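Local coordinates for putative uncharacterized protein (Bacteroides vulgatus, PDB 4F7A) that probably binds glycans, such as mucin O-glycans, at the outer membrane as a lipoprotein of the SusD/RagB nutrient-binding family, at residues P45-Q50 with A256-T261; H54-F57 with F61-F64; Y33-Y36 with G41-W44; S69-V74 with A79-S84; I281-A286 with A430-G435. One frame throughout, in Å; residues are numbered along the deposited sequence.

Contact 1: P45-Q50 with A256-T261; sequences PWQTFQ and AGWGET
Gln47 carries this contact alone on the side of helix 44-51, meeting Trp258 and Glu260 beyond the end of helix 251-257. Its CG lies anti to the backbone N (chi1 -178°) and the chain stays extended, which carries the terminal amide away from its helix and toward the turn after helix 251-257. There the amide splits its two ends between two partners. OE1 sits at the edge of the Trp258 indole, near the ring plane and 3.5 Å from Trp258 CZ3, with the amide turned 63° from the ring. NE2 of Gln47 lies 2.8 Å from OE1 of Glu260; the N-H points poorly at the acceptor (118°), so the bond is weak despite the short distance. Glu260 OE1 also lies close to Asp63 OD2, a like-charged neighbour, so the amide N-H probably relieves some of the negative charge gathered there. The turn that presents Trp258 and Glu260 is set by Gly259, whose positive phi suits glycine and whose N returns to Ala256 O at 2.9 Å. This is a Schellman motif ending helix 251-257, and the contact is a surface one that joins the helix end to helix 44-51 in the helical, TPR-like SusD fold.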
# COMPACT_ATOMS: atom_id res chain seq x y z
N PRO A 45 -5.31 -12.79 -11.59
CA PRO A 45 -5.21 -12.94 -10.11
C PRO A 45 -5.02 -11.63 -9.37
O PRO A 45 -5.70 -11.37 -8.37
CB PRO A 45 -4.00 -13.86 -9.92
CG PRO A 45 -3.96 -14.63 -11.20
CD PRO A 45 -4.25 -13.58 -12.24
N TRP A 46 -4.15 -10.76 -9.90
CA TRP A 46 -3.91 -9.47 -9.28
C TRP A 46 -5.19 -8.64 -9.20
O TRP A 46 -5.38 -7.88 -8.25
CB TRP A 46 -2.82 -8.70 -10.02
CG TRP A 46 -2.53 -7.38 -9.41
CD1 TRP A 46 -1.72 -7.14 -8.33
CD2 TRP A 46 -3.11 -6.12 -9.76
NE1 TRP A 46 -1.73 -5.82 -8.03
CE2 TRP A 46 -2.57 -5.16 -8.89
CE3 TRP A 46 -3.97 -5.70 -10.78
CZ2 TRP A 46 -2.90 -3.80 -8.96
CZ3 TRP A 46 -4.29 -4.33 -10.86
CH2 TRP A 46 -3.78 -3.41 -9.94
N GLN A 47 -6.08 -8.80 -10.18
CA GLN A 47 -7.29 -7.99 -10.22
C GLN A 47 -8.11 -8.17 -8.94
O GLN A 47 -8.62 -7.19 -8.40
CB GLN A 47 -8.13 -8.27 -11.46
CG GLN A 47 -9.41 -7.38 -11.53
CD GLN A 47 -10.33 -7.77 -12.69
OE1 GLN A 47 -10.46 -8.94 -13.01
NE2 GLN A 47 -10.99 -6.78 -13.29
N THR A 48 -8.22 -9.40 -8.44
CA THR A 48 -8.91 -9.65 -7.14
C THR A 48 -8.02 -9.56 -5.91
O THR A 48 -8.49 -9.26 -4.82
CB THR A 48 -9.67 -11.01 -7.14
OG1 THR A 48 -8.73 -12.09 -7.18
CG2 THR A 48 -10.62 -11.12 -8.36
N PHE A 49 -6.72 -9.83 -6.07
CA PHE A 49 -5.72 -9.62 -5.01
C PHE A 49 -5.84 -8.21 -4.44
O PHE A 49 -6.03 -8.01 -3.24
CB PHE A 49 -4.30 -9.85 -5.59
CG PHE A 49 -3.18 -9.97 -4.56
CD1 PHE A 49 -2.67 -8.87 -3.91
CD2 PHE A 49 -2.58 -11.20 -4.31
CE1 PHE A 49 -1.63 -9.00 -2.99
CE2 PHE A 49 -1.54 -11.33 -3.42
CZ PHE A 49 -1.07 -10.24 -2.75
N GLN A 50 -5.80 -7.24 -5.34
CA GLN A 50 -5.74 -5.85 -4.95
C GLN A 50 -6.67 -4.88 -5.68
O GLN A 50 -7.18 -3.94 -5.05
CB GLN A 50 -4.27 -5.44 -5.11
CG GLN A 50 -3.98 -4.02 -5.21
CD GLN A 50 -2.53 -3.68 -4.87
OE1 GLN A 50 -1.64 -4.56 -4.71
NE2 GLN A 50 -2.28 -2.41 -4.78
N ALA A 256 -5.67 -2.18 -16.92
CA ALA A 256 -5.93 -0.98 -17.74
C ALA A 256 -6.19 -1.39 -19.19
O ALA A 256 -7.06 -0.80 -19.86
CB ALA A 256 -4.82 -0.01 -17.68
N GLY A 257 -5.46 -2.39 -19.67
CA GLY A 257 -5.63 -2.90 -21.02
C GLY A 257 -6.99 -3.53 -21.23
O GLY A 257 -7.48 -3.55 -22.35
N TRP A 258 -7.61 -4.03 -20.17
CA TRP A 258 -8.99 -4.51 -20.25
C TRP A 258 -10.04 -3.40 -20.15
O TRP A 258 -11.23 -3.66 -20.22
CB TRP A 258 -9.28 -5.50 -19.13
CG TRP A 258 -8.44 -6.72 -19.13
CD1 TRP A 258 -7.73 -7.24 -20.18
CD2 TRP A 258 -8.30 -7.64 -18.05
NE1 TRP A 258 -7.13 -8.42 -19.79
CE2 TRP A 258 -7.47 -8.69 -18.49
CE3 TRP A 258 -8.82 -7.69 -16.75
CZ2 TRP A 258 -7.11 -9.76 -17.66
CZ3 TRP A 258 -8.46 -8.75 -15.93
CH2 TRP A 258 -7.63 -9.78 -16.40
N GLY A 259 -9.61 -2.16 -19.96
CA GLY A 259 -10.51 -1.04 -19.84
C GLY A 259 -11.15 -0.87 -18.48
O GLY A 259 -12.22 -0.29 -18.39
N GLU A 260 -10.49 -1.30 -17.41
CA GLU A 260 -11.14 -1.40 -16.08
C GLU A 260 -10.53 -0.56 -14.95
O GLU A 260 -10.89 -0.75 -13.80
CB GLU A 260 -11.22 -2.88 -15.66
CG GLU A 260 -12.25 -3.66 -16.46
CD GLU A 260 -12.41 -5.10 -16.01
OE1 GLU A 260 -12.82 -5.34 -14.86
OE2 GLU A 260 -12.13 -6.00 -16.82
N THR A 261 -9.65 0.39 -15.28
CA THR A 261 -9.00 1.23 -14.26
C THR A 261 -9.32 2.71 -14.43
O THR A 261 -8.60 3.44 -15.10
CB THR A 261 -7.47 1.02 -14.32
OG1 THR A 261 -7.03 1.28 -15.65
CG2 THR A 261 -7.10 -0.41 -13.91

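Contact 2: H54-F57 with F61-F64; sequences HDMF and FHDF
Met56, a selenomethionine, crosses from helix 54-57 to strand 61-62 and meets both strand residues. At its root the CA makes a CA-H...O contact with Phe61 O at 3.2 Å. Met56 CB lies 3.7 Å from the same Phe61 O, and CG reaches between that carbonyl and His62, 3.9 Å from His62 CD2. With CG anti to the backbone N (chi1 176°) and the next torsion extended, the chain carries the selenium out to the imidazole. There SE stands 3.5 Å from His62 NE2 and 3.9 Å from the ring centroid, 33° off the ring normal, an oblique sulfur-aromatic type of approach. The final torsion bends, turning CE to pack on Asn72 and Thr73.

Beside this side chain the backbones are joined directly: Phe61 N donates to Asp55 O at 3.1 Å. A water bridges the next pair of carbonyls, donating to both Met56 O and Phe61 O. Asp55 CB rests at the edge of the Phe61 ring, while its carboxylate turns elsewhere, to Gln50 and Asn51.

His62 is fixed at both nitrogens, ND1 giving a nearly straight bond to Asp63 O (2.8 Å, 169°) and NE2 bonding with Thr73 OG1. These two bonds hold the rotation of the imidazole, and the polarisable selenium packs obliquely against a buried ring already set in place, both of whose nitrogens have hydrogen-bond partners.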
# COMPACT_ATOMS: atom_id res chain seq x y z
N HIS A 54 -8.32 -3.13 -2.33
CA HIS A 54 -7.55 -2.01 -1.81
C HIS A 54 -7.51 -0.81 -2.74
O HIS A 54 -7.55 0.32 -2.29
CB HIS A 54 -6.11 -2.45 -1.53
CG HIS A 54 -6.02 -3.74 -0.78
ND1 HIS A 54 -6.45 -4.93 -1.31
CD2 HIS A 54 -5.49 -4.03 0.43
CE1 HIS A 54 -6.22 -5.91 -0.45
NE2 HIS A 54 -5.64 -5.38 0.62
N ASP A 55 -7.35 -1.05 -4.03
CA ASP A 55 -7.18 0.04 -5.00
C ASP A 55 -8.45 0.87 -5.11
O ASP A 55 -8.39 2.06 -5.42
CB ASP A 55 -6.80 -0.51 -6.38
CG ASP A 55 -5.33 -0.93 -6.47
OD1 ASP A 55 -4.56 -0.73 -5.50
OD2 ASP A 55 -4.95 -1.47 -7.54
N MSE A 56 -9.60 0.23 -4.89
CA MSE A 56 -10.86 0.95 -4.87
C MSE A 56 -11.08 1.60 -3.50
O MSE A 56 -11.44 2.79 -3.42
CB MSE A 56 -12.02 0.01 -5.20
CG MSE A 56 -13.36 0.74 -5.08
SE MSE A 56 -14.87 -0.29 -5.69
CE MSE A 56 -14.58 -1.83 -4.70
N PHE A 57 -10.86 0.84 -2.42
CA PHE A 57 -11.12 1.37 -1.09
C PHE A 57 -10.20 2.52 -0.73
O PHE A 57 -10.60 3.44 -0.01
CB PHE A 57 -11.11 0.27 -0.02
CG PHE A 57 -12.17 -0.80 -0.24
CD1 PHE A 57 -13.48 -0.47 -0.53
CD2 PHE A 57 -11.84 -2.14 -0.14
CE1 PHE A 57 -14.42 -1.45 -0.72
CE2 PHE A 57 -12.79 -3.13 -0.32
CZ PHE A 57 -14.08 -2.79 -0.61
N PHE A 61 -8.94 4.17 -7.56
CA PHE A 61 -9.44 3.53 -8.79
C PHE A 61 -10.84 2.97 -8.65
O PHE A 61 -11.34 2.72 -7.55
CB PHE A 61 -8.50 2.39 -9.26
CG PHE A 61 -7.13 2.85 -9.64
CD1 PHE A 61 -6.93 3.63 -10.77
CD2 PHE A 61 -6.02 2.49 -8.87
CE1 PHE A 61 -5.66 4.06 -11.12
CE2 PHE A 61 -4.73 2.92 -9.23
CZ PHE A 61 -4.57 3.72 -10.36
N HIS A 62 -11.50 2.79 -9.80
CA HIS A 62 -12.81 2.14 -9.83
C HIS A 62 -13.00 1.50 -11.19
O HIS A 62 -12.47 1.97 -12.19
CB HIS A 62 -13.93 3.13 -9.53
CG HIS A 62 -15.16 2.50 -8.94
ND1 HIS A 62 -16.00 1.70 -9.68
CD2 HIS A 62 -15.69 2.55 -7.70
CE1 HIS A 62 -17.00 1.28 -8.92
NE2 HIS A 62 -16.83 1.78 -7.71
N ASP A 63 -13.69 0.36 -11.20
CA ASP A 63 -14.07 -0.30 -12.43
C ASP A 63 -15.25 0.45 -13.06
O ASP A 63 -15.85 1.31 -12.42
CB ASP A 63 -14.40 -1.77 -12.12
CG ASP A 63 -14.10 -2.70 -13.28
OD1 ASP A 63 -14.63 -2.44 -14.37
OD2 ASP A 63 -13.33 -3.67 -13.11
N PHE A 64 -15.55 0.17 -14.33
CA PHE A 64 -16.74 0.75 -14.98
C PHE A 64 -17.90 -0.25 -15.05
O PHE A 64 -19.03 0.14 -15.37
CB PHE A 64 -16.42 1.24 -16.40
CG PHE A 64 -16.32 0.13 -17.41
CD1 PHE A 64 -15.23 -0.72 -17.44
CD2 PHE A 64 -17.34 -0.09 -18.34
CE1 PHE A 64 -15.15 -1.77 -18.36
CE2 PHE A 64 -17.26 -1.13 -19.27
CZ PHE A 64 -16.17 -1.97 -19.27
O HOH W 1 -12.21 4.32 -5.61

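Contact 3: Y33-Y36 with G41-W44; sequences YFNY and GTTW
Asn35 reaches across to Thr42 and Thr43 from a segment that opens, at Tyr33 and Phe34, with aromatic side chains packed elsewhere: Tyr33 meets Trp46, and Phe34 meets Phe49 and Tyr88. Asn35 chi1, at -149°, stands off the usual anti position and swings the amide across to Thr43 N. Its OD1 accepts from Thr43 N at 2.9 Å; the bond is nearly straight (170°), lies in the carbonyl plane and uses a lone pair. The same oxygen lies 3.5 Å from Thr42 CB, and the two side chains cross at about a right angle. The other end of the amide is engaged too, because ND2 donates to Gln249 O and, at 2.8 Å, to a water that also lies 2.6 Å from Thr43 OG1. Replacing Asn35 by an alanine would probably leave Thr43 N and Gln249 O without their mates and release this water bridge. Tyr36 follows with a contribution from its backbone: a second water donates to Tyr36 O (2.7 Å) and to Gly41 O (2.9 Å). With both ends of the amide held, the Asn35 group is fixed against flipping, and two parts of the loop between helix 15-30 and helix 44-51 are joined by one direct bond and bridging waters.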
# COMPACT_ATOMS: atom_id res chain seq x y z
N TYR A 33 3.42 -7.16 -5.28
CA TYR A 33 2.38 -6.55 -6.16
C TYR A 33 2.12 -7.62 -7.19
O TYR A 33 2.75 -7.67 -8.28
CB TYR A 33 2.93 -5.30 -6.80
CG TYR A 33 1.95 -4.32 -7.45
CD1 TYR A 33 1.15 -3.46 -6.68
CD2 TYR A 33 1.91 -4.16 -8.82
CE1 TYR A 33 0.33 -2.51 -7.28
CE2 TYR A 33 1.11 -3.22 -9.42
CZ TYR A 33 0.32 -2.40 -8.64
OH TYR A 33 -0.46 -1.46 -9.26
N PHE A 34 1.25 -8.53 -6.78
CA PHE A 34 1.27 -9.91 -7.24
C PHE A 34 1.07 -10.00 -8.73
O PHE A 34 0.06 -9.56 -9.25
CB PHE A 34 0.17 -10.69 -6.52
CG PHE A 34 0.18 -12.16 -6.83
CD1 PHE A 34 -0.44 -12.65 -7.97
CD2 PHE A 34 0.80 -13.06 -5.97
CE1 PHE A 34 -0.43 -13.99 -8.26
CE2 PHE A 34 0.82 -14.41 -6.26
CZ PHE A 34 0.20 -14.88 -7.39
N ASN A 35 2.04 -10.58 -9.42
CA ASN A 35 1.82 -10.97 -10.82
C ASN A 35 2.67 -12.16 -11.19
O ASN A 35 3.30 -12.22 -12.26
CB ASN A 35 2.01 -9.79 -11.76
CG ASN A 35 1.12 -9.89 -13.00
OD1 ASN A 35 0.04 -10.51 -12.96
ND2 ASN A 35 1.55 -9.26 -14.09
N TYR A 36 2.67 -13.13 -10.29
CA TYR A 36 3.40 -14.36 -10.44
C TYR A 36 2.54 -15.40 -11.13
O TYR A 36 1.42 -15.68 -10.70
CB TYR A 36 3.83 -14.88 -9.05
CG TYR A 36 4.36 -16.30 -9.08
CD1 TYR A 36 5.59 -16.59 -9.66
CD2 TYR A 36 3.62 -17.35 -8.57
CE1 TYR A 36 6.08 -17.90 -9.72
CE2 TYR A 36 4.10 -18.66 -8.63
CZ TYR A 36 5.32 -18.91 -9.19
OH TYR A 36 5.78 -20.19 -9.25
N GLY A 41 -1.63 -18.09 -15.86
CA GLY A 41 -1.64 -16.78 -16.48
C GLY A 41 -1.40 -15.66 -15.47
O GLY A 41 -1.13 -15.88 -14.28
N THR A 42 -1.49 -14.45 -15.99
CA THR A 42 -1.18 -13.25 -15.23
C THR A 42 -2.37 -12.29 -15.32
O THR A 42 -3.36 -12.59 -16.00
CB THR A 42 0.12 -12.57 -15.78
OG1 THR A 42 0.02 -12.41 -17.19
CG2 THR A 42 1.36 -13.41 -15.45
N THR A 43 -2.25 -11.16 -14.62
CA THR A 43 -3.24 -10.09 -14.56
C THR A 43 -4.52 -10.43 -13.78
O THR A 43 -4.88 -9.69 -12.84
CB THR A 43 -3.65 -9.59 -15.97
OG1 THR A 43 -2.47 -9.34 -16.75
CG2 THR A 43 -4.47 -8.30 -15.86
N TRP A 44 -5.22 -11.50 -14.18
CA TRP A 44 -6.50 -11.83 -13.57
C TRP A 44 -6.40 -12.16 -12.05
O TRP A 44 -7.29 -11.76 -11.30
CB TRP A 44 -7.30 -12.88 -14.38
CG TRP A 44 -6.72 -14.27 -14.37
CD1 TRP A 44 -5.89 -14.84 -15.30
CD2 TRP A 44 -6.90 -15.25 -13.34
NE1 TRP A 44 -5.55 -16.12 -14.91
CE2 TRP A 44 -6.16 -16.40 -13.71
CE3 TRP A 44 -7.63 -15.27 -12.14
CZ2 TRP A 44 -6.12 -17.55 -12.92
CZ3 TRP A 44 -7.59 -16.42 -11.36
CH2 TRP A 44 -6.83 -17.55 -11.76
O HOH W 2 0.10 -8.80 -16.50
O HOH W 3 -0.59 -14.28 -11.92

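Contact 4: S69-V74 with A79-S84; sequences SDKNTV and AGWTAS
Van der Waals packing, most of it on the Trp81 indole, makes this contact; no hydrogen bond crosses between the two segments. Two residues of 69-74 bear on the six-membered ring. Lys71 brings the middle of its chain, CD lying 3.7 Å from Trp81 CH2 in an oblique approach, the two side chains crossing at about a right angle; CB adds a second touch near Trp81 CZ3. Asn72 comes to the ring edge: its ND2 is near the indole plane, 3.6 Å from Trp81 CE3, and the amide is turned 73° from the ring. Trp81 CG stands anti to its carbonyl carbon (chi1 -59°), which directs the indole from helix 79-82 toward the 3-10 turn at 72-73. The contact thus packs the short helix against the loop that follows strand 61-62, in the mainly helical SusD fold. Shortening Trp81 to an alanine is likely to open a gap beside the Lys71 chain and the Asn72 amide and to remove the edge-to-face partner of Phe68. A looser touch sets the Thr82 methyl CG2 4.1 Å from Asn72 ND2.

The polar ends are satisfied outside this packing. Lys71 bends at its last torsion (chi4 63°), taking NZ to Asp70 OD1 in a 3.0 Å salt bridge on the syn side of the carboxylate, and NZ also bonds Lys67 O. For Asn72, ND2 donates to Leu52 O while OD1 accepts from Glu78 N.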
# COMPACT_ATOMS: atom_id res chain seq x y z
N SER A 69 -21.18 -3.62 -9.57
CA SER A 69 -21.60 -2.49 -8.73
C SER A 69 -22.60 -2.88 -7.65
O SER A 69 -23.15 -2.01 -6.96
CB SER A 69 -22.15 -1.36 -9.60
OG SER A 69 -21.11 -0.75 -10.33
N ASP A 70 -22.87 -4.18 -7.53
CA ASP A 70 -23.69 -4.70 -6.44
C ASP A 70 -22.82 -5.51 -5.47
O ASP A 70 -23.31 -6.20 -4.58
CB ASP A 70 -24.88 -5.53 -6.96
CG ASP A 70 -24.47 -6.72 -7.83
OD1 ASP A 70 -23.27 -6.92 -8.10
OD2 ASP A 70 -25.37 -7.46 -8.24
N LYS A 71 -21.51 -5.37 -5.62
CA LYS A 71 -20.56 -6.09 -4.78
C LYS A 71 -19.71 -5.15 -3.90
O LYS A 71 -20.28 -4.40 -3.09
CB LYS A 71 -19.74 -7.06 -5.65
CG LYS A 71 -20.63 -8.08 -6.41
CD LYS A 71 -19.83 -8.96 -7.37
CE LYS A 71 -20.73 -9.99 -8.04
NZ LYS A 71 -21.78 -9.37 -8.88
N ASN A 72 -18.38 -5.19 -4.04
CA ASN A 72 -17.49 -4.52 -3.10
C ASN A 72 -17.76 -3.02 -2.99
O ASN A 72 -17.66 -2.46 -1.91
CB ASN A 72 -16.02 -4.75 -3.46
CG ASN A 72 -15.48 -6.07 -2.93
OD1 ASN A 72 -16.24 -6.93 -2.51
ND2 ASN A 72 -14.14 -6.23 -2.96
N THR A 73 -18.07 -2.39 -4.13
CA THR A 73 -18.25 -0.95 -4.15
C THR A 73 -19.34 -0.48 -3.18
O THR A 73 -19.23 0.61 -2.60
CB THR A 73 -18.48 -0.41 -5.59
OG1 THR A 73 -18.36 1.02 -5.59
CG2 THR A 73 -19.84 -0.85 -6.18
N VAL A 74 -20.38 -1.30 -3.00
CA VAL A 74 -21.49 -0.99 -2.05
C VAL A 74 -21.35 -1.79 -0.76
O VAL A 74 -22.31 -1.98 -0.01
CB VAL A 74 -22.89 -1.21 -2.67
CG1 VAL A 74 -23.18 -0.18 -3.74
CG2 VAL A 74 -23.07 -2.69 -3.22
N ALA A 79 -16.84 -12.69 -1.47
CA ALA A 79 -15.99 -13.62 -0.71
C ALA A 79 -14.77 -14.08 -1.51
O ALA A 79 -13.67 -14.17 -0.97
CB ALA A 79 -16.82 -14.84 -0.22
N GLY A 80 -14.97 -14.35 -2.79
CA GLY A 80 -13.87 -14.78 -3.68
C GLY A 80 -12.84 -13.67 -3.89
O GLY A 80 -11.62 -13.94 -3.95
N TRP A 81 -13.31 -12.43 -3.94
CA TRP A 81 -12.40 -11.30 -4.17
C TRP A 81 -11.64 -10.93 -2.91
O TRP A 81 -10.43 -10.73 -2.94
CB TRP A 81 -13.16 -10.06 -4.61
CG TRP A 81 -13.96 -10.19 -5.86
CD1 TRP A 81 -14.04 -11.27 -6.69
CD2 TRP A 81 -14.74 -9.16 -6.46
NE1 TRP A 81 -14.87 -10.98 -7.75
CE2 TRP A 81 -15.32 -9.69 -7.62
CE3 TRP A 81 -15.07 -7.86 -6.08
CZ2 TRP A 81 -16.16 -8.94 -8.44
CZ3 TRP A 81 -15.90 -7.12 -6.89
CH2 TRP A 81 -16.45 -7.67 -8.05
N THR A 82 -12.35 -10.82 -1.78
CA THR A 82 -11.69 -10.41 -0.56
C THR A 82 -10.68 -11.42 -0.01
O THR A 82 -9.78 -11.04 0.73
CB THR A 82 -12.69 -10.03 0.54
OG1 THR A 82 -13.42 -11.18 0.93
CG2 THR A 82 -13.63 -8.87 0.08
N ALA A 83 -10.83 -12.70 -0.37
CA ALA A 83 -9.91 -13.73 0.09
C ALA A 83 -8.60 -13.79 -0.70
O ALA A 83 -7.66 -14.49 -0.31
CB ALA A 83 -10.60 -15.11 -0.00
N SER A 84 -8.55 -13.11 -1.84
CA SER A 84 -7.47 -13.32 -2.79
C SER A 84 -6.07 -12.97 -2.30
O SER A 84 -5.13 -13.72 -2.55
CB SER A 84 -7.77 -12.61 -4.11
OG SER A 84 -8.75 -13.34 -4.82

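Contact 5: I281-A286 with A430-G435; sequences IYYNPA and ACWPEG
An aromatic cluster of Tyr282, Tyr283 and Trp432 joins the ends of helix 279-282 and helix 416-431 in the buried interior of this helical SusD-family protein. Its main element is an offset stack between the Tyr282 ring and the six-membered ring of Trp432, whose centroids are 4.0 Å apart and whose planes differ by only 7°. The two side chains run past each other in opposite directions, so the overlap extends beyond the rings: Tyr282 CB lies over the face of the six-membered indole ring as a CH-pi contact, 3.8 Å from its centroid, and at the far end Tyr282 CE2 comes within 3.4 Å of Trp432 CB. Trp432 CG is anti to its backbone N (chi1 -174°), which projects the indole toward the tyrosines. Its other face is covered by Pro433 CB, 3.7 Å above the plane and over its centre, so the indole is held between proline and tyrosine. A cis peptide bond precedes that proline.

Farther round, Tyr60 meets Trp432 edge-to-face, while Trp371 does the same to Tyr282. The Tyr282 hydroxyl bonds with Ile429 O, in the last turns of helix 416-431, so this ring is fixed at its polar end as well as by stacking.

Tyr283 engages the indole obliquely and supplies the polar partner for the buried ring nitrogen: Trp432 NE1 donates to Tyr283 OH at 2.8 Å, the oxygen lying 18° out of the indole plane.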
# COMPACT_ATOMS: atom_id res chain seq x y z
N ILE A 281 -0.54 13.34 -15.41
CA ILE A 281 0.44 12.26 -15.38
C ILE A 281 -0.20 10.96 -14.91
O ILE A 281 -0.01 9.88 -15.50
CB ILE A 281 1.64 12.60 -14.48
CG1 ILE A 281 2.35 13.87 -14.99
CG2 ILE A 281 2.65 11.41 -14.43
CD1 ILE A 281 3.44 14.43 -13.97
N TYR A 282 -1.03 11.07 -13.88
CA TYR A 282 -1.75 9.93 -13.35
C TYR A 282 -2.93 9.47 -14.23
O TYR A 282 -3.14 8.27 -14.40
CB TYR A 282 -2.30 10.26 -11.97
CG TYR A 282 -1.30 10.40 -10.81
CD1 TYR A 282 0.06 10.57 -11.01
CD2 TYR A 282 -1.77 10.47 -9.50
CE1 TYR A 282 0.94 10.71 -9.95
CE2 TYR A 282 -0.91 10.64 -8.44
CZ TYR A 282 0.46 10.73 -8.66
OH TYR A 282 1.33 10.89 -7.60
N TYR A 283 -3.72 10.42 -14.72
CA TYR A 283 -4.97 10.13 -15.42
C TYR A 283 -5.09 10.95 -16.70
O TYR A 283 -4.30 11.86 -16.98
CB TYR A 283 -6.17 10.41 -14.51
CG TYR A 283 -6.18 9.58 -13.24
CD1 TYR A 283 -6.70 8.29 -13.22
CD2 TYR A 283 -5.67 10.08 -12.05
CE1 TYR A 283 -6.68 7.52 -12.05
CE2 TYR A 283 -5.68 9.33 -10.87
CZ TYR A 283 -6.18 8.06 -10.88
OH TYR A 283 -6.19 7.33 -9.70
N ASN A 284 -6.11 10.61 -17.48
CA ASN A 284 -6.46 11.33 -18.71
C ASN A 284 -7.80 12.04 -18.48
O ASN A 284 -8.61 11.58 -17.67
CB ASN A 284 -6.63 10.36 -19.88
CG ASN A 284 -5.32 9.73 -20.35
OD1 ASN A 284 -4.23 10.23 -20.05
ND2 ASN A 284 -5.42 8.62 -21.09
N PRO A 285 -8.05 13.14 -19.22
CA PRO A 285 -9.36 13.75 -19.14
C PRO A 285 -10.47 12.79 -19.54
O PRO A 285 -10.25 11.86 -20.32
CB PRO A 285 -9.29 14.90 -20.15
CG PRO A 285 -7.81 15.19 -20.31
CD PRO A 285 -7.14 13.87 -20.13
N ALA A 286 -11.66 13.02 -19.00
CA ALA A 286 -12.84 12.26 -19.34
C ALA A 286 -13.15 12.32 -20.85
O ALA A 286 -12.79 13.30 -21.52
CB ALA A 286 -14.05 12.80 -18.54
N ALA A 430 1.22 10.82 -3.19
CA ALA A 430 2.57 10.38 -3.51
C ALA A 430 2.75 8.87 -3.57
O ALA A 430 3.66 8.40 -4.23
CB ALA A 430 3.58 10.97 -2.49
N CYS A 431 1.87 8.11 -2.89
CA CYS A 431 1.96 6.63 -2.92
C CYS A 431 1.31 6.01 -4.15
O CYS A 431 1.42 4.80 -4.35
CB CYS A 431 1.31 6.04 -1.65
SG CYS A 431 2.37 6.22 -0.18
N TRP A 432 0.62 6.83 -4.95
CA TRP A 432 -0.10 6.38 -6.14
C TRP A 432 0.88 5.69 -7.09
O TRP A 432 2.00 6.18 -7.28
CB TRP A 432 -0.73 7.61 -6.82
CG TRP A 432 -1.63 7.30 -7.99
CD1 TRP A 432 -2.98 7.15 -7.96
CD2 TRP A 432 -1.23 7.07 -9.34
NE1 TRP A 432 -3.45 6.85 -9.20
CE2 TRP A 432 -2.40 6.81 -10.08
CE3 TRP A 432 -0.00 7.09 -10.02
CZ2 TRP A 432 -2.38 6.56 -11.45
CZ3 TRP A 432 0.01 6.84 -11.37
CH2 TRP A 432 -1.17 6.58 -12.07
N PRO A 433 0.46 4.57 -7.72
CA PRO A 433 -0.86 3.93 -7.74
C PRO A 433 -1.08 2.79 -6.74
O PRO A 433 -2.03 2.00 -6.89
CB PRO A 433 -0.93 3.37 -9.14
CG PRO A 433 0.53 2.91 -9.37
CD PRO A 433 1.38 3.92 -8.67
N GLU A 434 -0.23 2.72 -5.73
CA GLU A 434 -0.16 1.55 -4.85
C GLU A 434 -1.22 1.65 -3.76
O GLU A 434 -1.01 2.27 -2.72
CB GLU A 434 1.24 1.39 -4.25
CG GLU A 434 1.59 -0.07 -3.88
CD GLU A 434 0.71 -0.57 -2.75
OE1 GLU A 434 0.97 -0.12 -1.62
OE2 GLU A 434 -0.22 -1.40 -3.01
N GLY A 435 -2.34 0.98 -4.00
CA GLY A 435 -3.53 1.13 -3.18
C GLY A 435 -3.46 0.56 -1.78
O GLY A 435 -4.18 1.01 -0.89

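Along the chain, contact 3 closes before contact 1 opens; contacts 2 and 4 fall in turn between the two segments of contact 1, and contact 5 comes last. Contacts 1 and 3 have centres about 9 Å apart, as do contacts 1 and 2, and helix 44-51 touches residues of all four other contacts. Gln50 bonds both Asp55 of contact 2 and Glu434 of contact 5, and Thr48 meets Ser84 of contact 4. Strand 61-62 pairs antiparallel with strand 262-263, which directly follows residues 256-261 of contact 1. Contacts 4 and 5 are the farthest apart, their centres about 22 Å from each other. Contacts 1 and 5 bring distant parts of the chain together, while contacts 2, 3 and 4 are local.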